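Local coordinates for protein membrane-bound protease PH1510 (Pyrococcus horikoshii OT3, PDB 3WWV) that cleaves proteins preferentially near hydrophobic or aromatic residues as a membrane-bound serine protease, here represented by its C-terminal OB-fold domain, at residues V17-P23 with N41-K46; E45-R51 with V62-R66. All coordinates share one frame; numbering follows the deposited sequence.

From the N terminus, segment 17-23 begins on the last part of strand 14-19 and continues into the loop that follows. The chain then passes through strands 24-29 and 32-38 before 41-46 comes back beside 17-23, and contact 1 closes that long loop. Contact 2 follows in series: 45-51 leads into strand 49-56, and 62-66 returns at the end of strand 59-64, which completes a beta hairpin. The two contacts share Glu-45 and Lys-46, so one connection serves both. Backbone bonds from Val-17 to Gly-47 and Glu-48 join strand 14-19 to the start of the hairpin, and Leu-21 packs on Val-62. Together they tie the first and last parts of this OB-fold domain.

Contact 1. Residues V17-P23 with N41-K46; sequences VVEELNP and NGKIEK
Leu-21 and Ile-44 pair through their backbones as a single antiparallel, hydrogen-bonded bridge between the loop after strand 14-19 and the irregular segment 41-46. Leu-21 N gives its hydrogen to Ile-44 O at 2.9 Å, and Ile-44 N returns the bond to Leu-21 O at 2.7 Å. Weaker CA-H...O contacts extend the pairing: Lys-43 CA meets Leu-21 O at 3.0 Å, and Asn-22 CA approaches Gly-42 O. Beyond them a cis peptide bond precedes Pro-23.

Apolar contacts accompany this bridge. The branched side chains of Val-17 and Ile-44 cross at about a right angle, with Val-17 CG2 3.8 Å from Ile-44 CG2. Ile-44 turns that methyl opposite its own backbone N, while CB of Leu-21 lies beside CB of Ile-44. Compact aliphatic residues suit these buried places, where Val-17 CB also rests against Glu-45 O.

The polar side chains form a looser outer layer. Glu-20 is extended, with CG opposite the backbone N (chi1 -173°), and this carries its carboxylate over the aliphatic part of Lys-43, where OE2 comes 3.3 Å from Lys-43 CD. The charged ends stay apart, Glu-20 OE2 to Lys-43 NZ being 4.7 Å, so any attraction is probably modest. A water donates to Glu-20 OE2 and accepts from Lys-46 N, bridging the segments. The long Lys-46 chain runs to Val-18 O, which NZ reaches in a weak hydrogen bond.

Val-18 and Glu-19 both face Met-26, a classic beta bulge where strand 14-19 meets strand 24-29. Leu-21 packs on Ile-27 of strand 24-29 and Val-62 of strand 59-64, while Val-17 and Ile-44 both touch Val-50 of strand 49-56.

Contact 2. Residues E45-R51 with V62-R66; sequences EKGEKVR and VVRER
Arg-64 NH2 is gripped by two carboxylates, at 2.6 Å from Glu-48 OE2 and 2.8 Å from Glu-45 OE1. Both acceptors lie near the guanidinium plane, but Glu-48 OE2 is met from above its carboxylate plane and Glu-45 OE1 almost end-on. A bend at chi3 (39°) turns the long arginine chain toward the type II turn of residues 45-48, where Gly-47 suits the positive phi. With an alanine here, Glu-45 and Glu-48 would probably lose the positive charge between them, and both side chains would be free to turn.

A separate salt bridge joins Arg-51 NH1 to Glu-65 OE2 at 3.0 Å, the two side chains side by side and pointing the same way, their guanidinium and carboxylate planes 64° apart. Arg-51 also donates through NE to Gly-12 O. The pair lies at the subunit interface near Arg-51 of the second subunit, and Glu-65 probably helps balance the like charges.

Between the salt bridges, strands 49-56 and 59-64 pair antiparallel as a hairpin. Arg-51 and Val-63 exchange two backbone bonds, and Glu-65 N reaches Lys-49 O at 2.9 Å. Val-50 and Val-62, beta-branched and apolar as a buried strand face favours, pack with their CB atoms 3.9 Å apart.

Val-50 and Val-62 pack on Ile-27 of strand 24-29, Arg-51 and Glu-65 touch Ile-14 of strand 14-19, and Val-63 packs on Ile-11 of the second subunit.

Contact 1. Residues V17-P23 with N41-K46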
ATOM      1  N   VAL A  17      -8.884  -1.403 -12.179  1.00 23.24           N
ATOM      2  CA  VAL A  17      -9.061  -2.763 -12.665  1.00 22.81           C
ATOM      3  C   VAL A  17      -9.593  -2.694 -14.096  1.00 23.60           C
ATOM      4  O   VAL A  17     -10.590  -2.016 -14.356  1.00 24.61           O
ATOM      5  CB  VAL A  17     -10.027  -3.583 -11.783  1.00 22.54           C
ATOM      6  CG1 VAL A  17     -10.211  -4.986 -12.356  1.00 21.82           C
ATOM      7  CG2 VAL A  17      -9.547  -3.647 -10.333  1.00 21.18           C
ATOM      8  N   VAL A  18      -8.910  -3.381 -15.013  1.00 24.07           N
ATOM      9  CA  VAL A  18      -9.352  -3.492 -16.402  1.00 25.09           C
ATOM     10  C   VAL A  18      -9.883  -4.899 -16.695  1.00 26.47           C
ATOM     11  O   VAL A  18     -10.730  -5.085 -17.566  1.00 26.99           O
ATOM     12  CB  VAL A  18      -8.266  -3.036 -17.412  1.00 25.26           C
ATOM     13  CG1 VAL A  18      -7.989  -1.547 -17.247  1.00 24.68           C
ATOM     14  CG2 VAL A  18      -6.965  -3.799 -17.222  1.00 25.58           C
ATOM     15  N   GLU A  19      -9.409  -5.880 -15.932  1.00 27.12           N
ATOM     16  CA  GLU A  19      -9.973  -7.223 -15.961  1.00 28.59           C
ATOM     17  C   GLU A  19     -10.115  -7.737 -14.526  1.00 28.62           C
ATOM     18  O   GLU A  19      -9.120  -7.864 -13.809  1.00 28.59           O
ATOM     19  CB  GLU A  19      -9.096  -8.162 -16.797  1.00 29.20           C
ATOM     20  CG  GLU A  19      -9.561  -9.607 -16.790  1.00 31.02           C
ATOM     21  CD  GLU A  19      -8.663 -10.511 -17.612  1.00 32.55           C
ATOM     22  OE1 GLU A  19      -8.866 -10.592 -18.842  1.00 34.90           O
ATOM     23  OE2 GLU A  19      -7.762 -11.145 -17.030  1.00 32.56           O
ATOM     24  N   GLU A  20     -11.352  -8.035 -14.128  1.00 28.84           N
ATOM     25  CA  GLU A  20     -11.704  -8.397 -12.745  1.00 29.40           C
ATOM     26  C   GLU A  20     -10.640  -9.220 -12.027  1.00 28.70           C
ATOM     27  O   GLU A  20     -10.149 -10.224 -12.558  1.00 28.09           O
ATOM     28  CB  GLU A  20     -13.057  -9.125 -12.689  1.00 30.34           C
ATOM     29  CG  GLU A  20     -13.569  -9.395 -11.282  1.00 31.46           C
ATOM     30  CD  GLU A  20     -14.915 -10.099 -11.267  1.00 34.27           C
ATOM     31  OE1 GLU A  20     -14.980 -11.304 -11.619  1.00 33.88           O
ATOM     32  OE2 GLU A  20     -15.911  -9.447 -10.877  1.00 36.49           O
ATOM     33  N   LEU A  21     -10.308  -8.774 -10.815  1.00 27.29           N
ATOM     34  CA  LEU A  21      -9.398  -9.483  -9.918  1.00 27.21           C
ATOM     35  C   LEU A  21     -10.175 -10.510  -9.113  1.00 27.99           C
ATOM     36  O   LEU A  21     -10.921 -10.152  -8.205  1.00 28.19           O
ATOM     37  CB  LEU A  21      -8.710  -8.491  -8.975  1.00 25.65           C
ATOM     38  CG  LEU A  21      -7.469  -7.748  -9.453  1.00 24.24           C
ATOM     39  CD1 LEU A  21      -7.600  -7.182 -10.860  1.00 23.62           C
ATOM     40  CD2 LEU A  21      -7.146  -6.652  -8.469  1.00 22.84           C
ATOM     41  N   ASN A  22     -10.001 -11.785  -9.444  1.00 29.65           N
ATOM     42  CA  ASN A  22     -10.817 -12.834  -8.832  1.00 32.06           C
ATOM     43  C   ASN A  22     -10.099 -14.110  -8.364  1.00 30.69           C
ATOM     44  O   ASN A  22     -10.558 -15.196  -8.688  1.00 30.87           O
ATOM     45  CB  ASN A  22     -11.951 -13.211  -9.793  1.00 35.26           C
ATOM     46  CG  ASN A  22     -11.445 -13.555 -11.190  1.00 38.90           C
ATOM     47  OD1 ASN A  22     -12.015 -13.111 -12.191  1.00 42.57           O
ATOM     48  ND2 ASN A  22     -10.371 -14.344 -11.267  1.00 38.41           N
ATOM     49  N   PRO A  23      -8.992 -13.996  -7.583  1.00 30.35           N
ATOM     50  CA  PRO A  23      -8.313 -12.810  -7.045  1.00 28.58           C
ATOM     51  C   PRO A  23      -7.282 -12.226  -8.021  1.00 28.38           C
ATOM     52  O   PRO A  23      -6.796 -11.115  -7.801  1.00 27.76           O
ATOM     53  CB  PRO A  23      -7.618 -13.356  -5.794  1.00 28.10           C
ATOM     54  CG  PRO A  23      -7.296 -14.768  -6.137  1.00 27.98           C
ATOM     55  CD  PRO A  23      -8.315 -15.239  -7.148  1.00 28.77           C
ATOM     56  N   ASN A  41      -9.115  -9.698  -0.564  1.00 40.39           N
ATOM     57  CA  ASN A  41     -10.424  -9.821  -1.207  1.00 44.27           C
ATOM     58  C   ASN A  41     -10.483 -10.964  -2.202  1.00 43.88           C
ATOM     59  O   ASN A  41      -9.527 -11.211  -2.927  1.00 46.52           O
ATOM     60  CB  ASN A  41     -10.813  -8.515  -1.914  1.00 48.12           C
ATOM     61  CG  ASN A  41     -11.349  -7.451  -0.962  1.00 52.18           C
ATOM     62  OD1 ASN A  41     -11.660  -6.332  -1.386  1.00 54.96           O
ATOM     63  ND2 ASN A  41     -11.463  -7.788   0.325  1.00 54.43           N
ATOM     64  N   GLY A  42     -11.610 -11.661  -2.225  1.00 44.28           N
ATOM     65  CA  GLY A  42     -11.827 -12.725  -3.195  1.00 41.95           C
ATOM     66  C   GLY A  42     -12.057 -12.188  -4.601  1.00 41.45           C
ATOM     67  O   GLY A  42     -11.798 -12.905  -5.576  1.00 41.53           O
ATOM     68  N   LYS A  43     -12.526 -10.933  -4.700  1.00 37.35           N
ATOM     69  CA  LYS A  43     -12.966 -10.346  -5.976  1.00 34.33           C
ATOM     70  C   LYS A  43     -13.023  -8.807  -5.976  1.00 32.26           C
ATOM     71  O   LYS A  43     -13.770  -8.207  -5.199  1.00 31.86           O
ATOM     72  CB  LYS A  43     -14.336 -10.914  -6.380  1.00 33.92           C
ATOM     73  CG  LYS A  43     -14.906 -10.351  -7.676  1.00 34.82           C
ATOM     74  CD  LYS A  43     -16.387 -10.667  -7.816  1.00 37.58           C
ATOM     75  CE  LYS A  43     -16.594 -12.101  -8.270  1.00 40.46           C
ATOM     76  NZ  LYS A  43     -17.981 -12.567  -8.009  1.00 43.36           N
ATOM     77  N   ILE A  44     -12.240  -8.185  -6.855  1.00 28.86           N
ATOM     78  CA  ILE A  44     -12.320  -6.742  -7.099  1.00 27.65           C
ATOM     79  C   ILE A  44     -12.728  -6.486  -8.558  1.00 27.55           C
ATOM     80  O   ILE A  44     -12.083  -6.961  -9.483  1.00 26.45           O
ATOM     81  CB  ILE A  44     -11.004  -6.012  -6.740  1.00 26.22           C
ATOM     82  CG1 ILE A  44     -10.590  -6.326  -5.292  1.00 24.96           C
ATOM     83  CG2 ILE A  44     -11.152  -4.508  -6.948  1.00 25.31           C
ATOM     84  CD1 ILE A  44      -9.282  -5.686  -4.868  1.00 24.66           C
ATOM     85  N   GLU A  45     -13.803  -5.723  -8.739  1.00 29.29           N
ATOM     86  CA  GLU A  45     -14.505  -5.613 -10.027  1.00 30.76           C
ATOM     87  C   GLU A  45     -13.841  -4.667 -11.024  1.00 30.35           C
ATOM     88  O   GLU A  45     -13.075  -3.784 -10.644  1.00 29.40           O
ATOM     89  CB  GLU A  45     -15.962  -5.170  -9.809  1.00 31.77           C
ATOM     90  CG  GLU A  45     -16.833  -6.129  -8.994  1.00 35.01           C
ATOM     91  CD  GLU A  45     -16.663  -6.004  -7.472  1.00 36.76           C
ATOM     92  OE1 GLU A  45     -15.817  -5.210  -6.994  1.00 36.49           O
ATOM     93  OE2 GLU A  45     -17.390  -6.711  -6.740  1.00 37.74           O
ATOM     94  N   LYS A  46     -14.163  -4.859 -12.301  1.00 30.18           N
ATOM     95  CA  LYS A  46     -13.709  -3.994 -13.381  1.00 30.58           C
ATOM     96  C   LYS A  46     -14.115  -2.534 -13.131  1.00 29.20           C
ATOM     97  O   LYS A  46     -15.248  -2.251 -12.727  1.00 28.94           O
ATOM     98  CB  LYS A  46     -14.277  -4.511 -14.706  1.00 34.13           C
ATOM     99  CG  LYS A  46     -13.949  -3.695 -15.946  1.00 38.80           C
ATOM    100  CD  LYS A  46     -14.666  -4.290 -17.152  1.00 43.61           C
ATOM    101  CE  LYS A  46     -14.645  -3.349 -18.352  1.00 48.65           C
ATOM    102  NZ  LYS A  46     -13.379  -3.446 -19.132  1.00 51.10           N
TER
HETATM  103  O   HOH W   1     -16.076  -6.896 -12.920  1.00 30.51           O

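Contact 2. Residues E45-R51 with V62-R66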
ATOM      1  N   GLU A  45     -13.803  -5.723  -8.739  1.00 29.29           N
ATOM      2  CA  GLU A  45     -14.505  -5.613 -10.027  1.00 30.76           C
ATOM      3  C   GLU A  45     -13.841  -4.667 -11.024  1.00 30.35           C
ATOM      4  O   GLU A  45     -13.075  -3.784 -10.644  1.00 29.40           O
ATOM      5  CB  GLU A  45     -15.962  -5.170  -9.809  1.00 31.77           C
ATOM      6  CG  GLU A  45     -16.833  -6.129  -8.994  1.00 35.01           C
ATOM      7  CD  GLU A  45     -16.663  -6.004  -7.472  1.00 36.76           C
ATOM      8  OE1 GLU A  45     -15.817  -5.210  -6.994  1.00 36.49           O
ATOM      9  OE2 GLU A  45     -17.390  -6.711  -6.740  1.00 37.74           O
ATOM     10  N   LYS A  46     -14.163  -4.859 -12.301  1.00 30.18           N
ATOM     11  CA  LYS A  46     -13.709  -3.994 -13.381  1.00 30.58           C
ATOM     12  C   LYS A  46     -14.115  -2.534 -13.131  1.00 29.20           C
ATOM     13  O   LYS A  46     -15.248  -2.251 -12.727  1.00 28.94           O
ATOM     14  CB  LYS A  46     -14.277  -4.511 -14.706  1.00 34.13           C
ATOM     15  CG  LYS A  46     -13.949  -3.695 -15.946  1.00 38.80           C
ATOM     16  CD  LYS A  46     -14.666  -4.290 -17.152  1.00 43.61           C
ATOM     17  CE  LYS A  46     -14.645  -3.349 -18.352  1.00 48.65           C
ATOM     18  NZ  LYS A  46     -13.379  -3.446 -19.132  1.00 51.10           N
ATOM     19  N   GLY A  47     -13.183  -1.615 -13.354  1.00 27.05           N
ATOM     20  CA  GLY A  47     -13.437  -0.203 -13.112  1.00 25.71           C
ATOM     21  C   GLY A  47     -13.119   0.277 -11.704  1.00 25.75           C
ATOM     22  O   GLY A  47     -12.973   1.473 -11.492  1.00 25.54           O
ATOM     23  N   GLU A  48     -13.014  -0.640 -10.742  1.00 26.34           N
ATOM     24  CA  GLU A  48     -12.669  -0.267  -9.356  1.00 28.28           C
ATOM     25  C   GLU A  48     -11.249   0.301  -9.256  1.00 25.74           C
ATOM     26  O   GLU A  48     -10.350  -0.106  -9.987  1.00 24.25           O
ATOM     27  CB  GLU A  48     -12.830  -1.455  -8.388  1.00 29.94           C
ATOM     28  CG  GLU A  48     -14.235  -2.044  -8.309  1.00 34.83           C
ATOM     29  CD  GLU A  48     -15.154  -1.328  -7.326  1.00 39.41           C
ATOM     30  OE1 GLU A  48     -16.350  -1.113  -7.665  1.00 41.41           O
ATOM     31  OE2 GLU A  48     -14.690  -0.997  -6.204  1.00 41.67           O
ATOM     32  N   LYS A  49     -11.077   1.265  -8.361  1.00 26.06           N
ATOM     33  CA  LYS A  49      -9.765   1.827  -8.031  1.00 25.83           C
ATOM     34  C   LYS A  49      -9.034   0.969  -6.992  1.00 23.88           C
ATOM     35  O   LYS A  49      -9.606   0.577  -5.980  1.00 23.31           O
ATOM     36  CB  LYS A  49      -9.919   3.260  -7.509  1.00 27.32           C
ATOM     37  CG  LYS A  49     -10.605   4.214  -8.474  1.00 28.89           C
ATOM     38  CD  LYS A  49      -9.804   4.390  -9.757  1.00 32.07           C
ATOM     39  CE  LYS A  49     -10.626   5.113 -10.821  1.00 35.23           C
ATOM     40  NZ  LYS A  49      -9.937   5.159 -12.144  1.00 35.05           N
ATOM     41  N   VAL A  50      -7.765   0.682  -7.246  1.00 23.08           N
ATOM     42  CA  VAL A  50      -6.953  -0.112  -6.323  1.00 22.52           C
ATOM     43  C   VAL A  50      -5.657   0.603  -5.968  1.00 23.34           C
ATOM     44  O   VAL A  50      -5.183   1.479  -6.713  1.00 24.39           O
ATOM     45  CB  VAL A  50      -6.604  -1.514  -6.899  1.00 22.50           C
ATOM     46  CG1 VAL A  50      -7.833  -2.413  -6.956  1.00 22.29           C
ATOM     47  CG2 VAL A  50      -5.944  -1.410  -8.265  1.00 22.53           C
ATOM     48  N   ARG A  51      -5.073   0.198  -4.843  1.00 23.12           N
ATOM     49  CA  ARG A  51      -3.804   0.730  -4.367  1.00 22.55           C
ATOM     50  C   ARG A  51      -2.745  -0.369  -4.454  1.00 20.95           C
ATOM     51  O   ARG A  51      -3.003  -1.487  -4.034  1.00 20.17           O
ATOM     52  CB  ARG A  51      -3.967   1.144  -2.906  1.00 24.51           C
ATOM     53  CG  ARG A  51      -2.840   2.002  -2.346  1.00 26.90           C
ATOM     54  CD  ARG A  51      -3.289   3.443  -2.206  1.00 29.07           C
ATOM     55  NE  ARG A  51      -2.663   4.295  -3.199  1.00 32.50           N
ATOM     56  CZ  ARG A  51      -3.035   5.542  -3.468  1.00 33.50           C
ATOM     57  NH1 ARG A  51      -4.062   6.094  -2.837  1.00 33.96           N
ATOM     58  NH2 ARG A  51      -2.383   6.235  -4.386  1.00 34.08           N
ATOM     59  N   VAL A  62      -2.477  -5.746  -4.679  1.00 19.20           N
ATOM     60  CA  VAL A  62      -3.297  -4.551  -4.547  1.00 17.62           C
ATOM     61  C   VAL A  62      -4.386  -4.805  -3.521  1.00 18.42           C
ATOM     62  O   VAL A  62      -4.769  -5.960  -3.288  1.00 18.92           O
ATOM     63  CB  VAL A  62      -3.947  -4.149  -5.895  1.00 17.03           C
ATOM     64  CG1 VAL A  62      -2.900  -3.912  -6.978  1.00 16.54           C
ATOM     65  CG2 VAL A  62      -4.942  -5.192  -6.371  1.00 16.46           C
ATOM     66  N   VAL A  63      -4.849  -3.728  -2.892  1.00 18.68           N
ATOM     67  CA  VAL A  63      -6.105  -3.713  -2.132  1.00 20.15           C
ATOM     68  C   VAL A  63      -7.012  -2.706  -2.836  1.00 21.42           C
ATOM     69  O   VAL A  63      -6.511  -1.838  -3.560  1.00 21.28           O
ATOM     70  CB  VAL A  63      -5.910  -3.309  -0.638  1.00 19.64           C
ATOM     71  CG1 VAL A  63      -5.058  -4.343   0.098  1.00 19.31           C
ATOM     72  CG2 VAL A  63      -5.297  -1.918  -0.497  1.00 18.44           C
ATOM     73  N   ARG A  64      -8.329  -2.799  -2.654  1.00 23.31           N
ATOM     74  CA  ARG A  64      -9.171  -1.727  -3.188  1.00 25.23           C
ATOM     75  C   ARG A  64      -8.934  -0.452  -2.413  1.00 25.72           C
ATOM     76  O   ARG A  64      -8.669  -0.479  -1.212  1.00 25.48           O
ATOM     77  CB  ARG A  64     -10.670  -2.051  -3.265  1.00 26.71           C
ATOM     78  CG  ARG A  64     -11.246  -2.968  -2.207  1.00 28.20           C
ATOM     79  CD  ARG A  64     -12.769  -2.835  -2.155  1.00 28.93           C
ATOM     80  NE  ARG A  64     -13.393  -2.695  -3.463  1.00 28.35           N
ATOM     81  CZ  ARG A  64     -13.944  -3.693  -4.149  1.00 28.82           C
ATOM     82  NH1 ARG A  64     -13.965  -4.922  -3.665  1.00 28.34           N
ATOM     83  NH2 ARG A  64     -14.474  -3.457  -5.333  1.00 29.11           N
ATOM     84  N   GLU A  65      -9.000   0.662  -3.126  1.00 26.18           N
ATOM     85  CA  GLU A  65      -8.758   1.961  -2.537  1.00 27.00           C
ATOM     86  C   GLU A  65      -9.762   2.204  -1.390  1.00 26.78           C
ATOM     87  O   GLU A  65     -10.948   1.891  -1.518  1.00 24.25           O
ATOM     88  CB  GLU A  65      -8.845   3.025  -3.639  1.00 27.10           C
ATOM     89  CG  GLU A  65      -8.684   4.471  -3.188  1.00 29.36           C
ATOM     90  CD  GLU A  65      -7.294   4.809  -2.674  1.00 30.41           C
ATOM     91  OE1 GLU A  65      -6.492   3.890  -2.396  1.00 30.62           O
ATOM     92  OE2 GLU A  65      -7.006   6.015  -2.536  1.00 32.56           O
ATOM     93  N   ARG A  66      -9.274   2.725  -0.271  1.00 28.52           N
ATOM     94  CA  ARG A  66     -10.136   3.051   0.870  1.00 31.81           C
ATOM     95  C   ARG A  66     -11.050   4.253   0.618  1.00 36.04           C
ATOM     96  O   ARG A  66     -10.660   5.219  -0.048  1.00 35.93           O
ATOM     97  CB  ARG A  66      -9.300   3.286   2.123  1.00 32.34           C
ATOM     98  CG  ARG A  66      -8.476   2.082   2.551  1.00 32.11           C
ATOM     99  CD  ARG A  66      -9.271   1.144   3.441  1.00 31.34           C
ATOM    100  NE  ARG A  66      -8.413   0.068   3.916  1.00 30.86           N
ATOM    101  CZ  ARG A  66      -8.509  -0.523   5.104  1.00 31.26           C
ATOM    102  NH1 ARG A  66      -9.435  -0.153   5.982  1.00 30.65           N
ATOM    103  NH2 ARG A  66      -7.666  -1.497   5.408  1.00 30.72           N
TER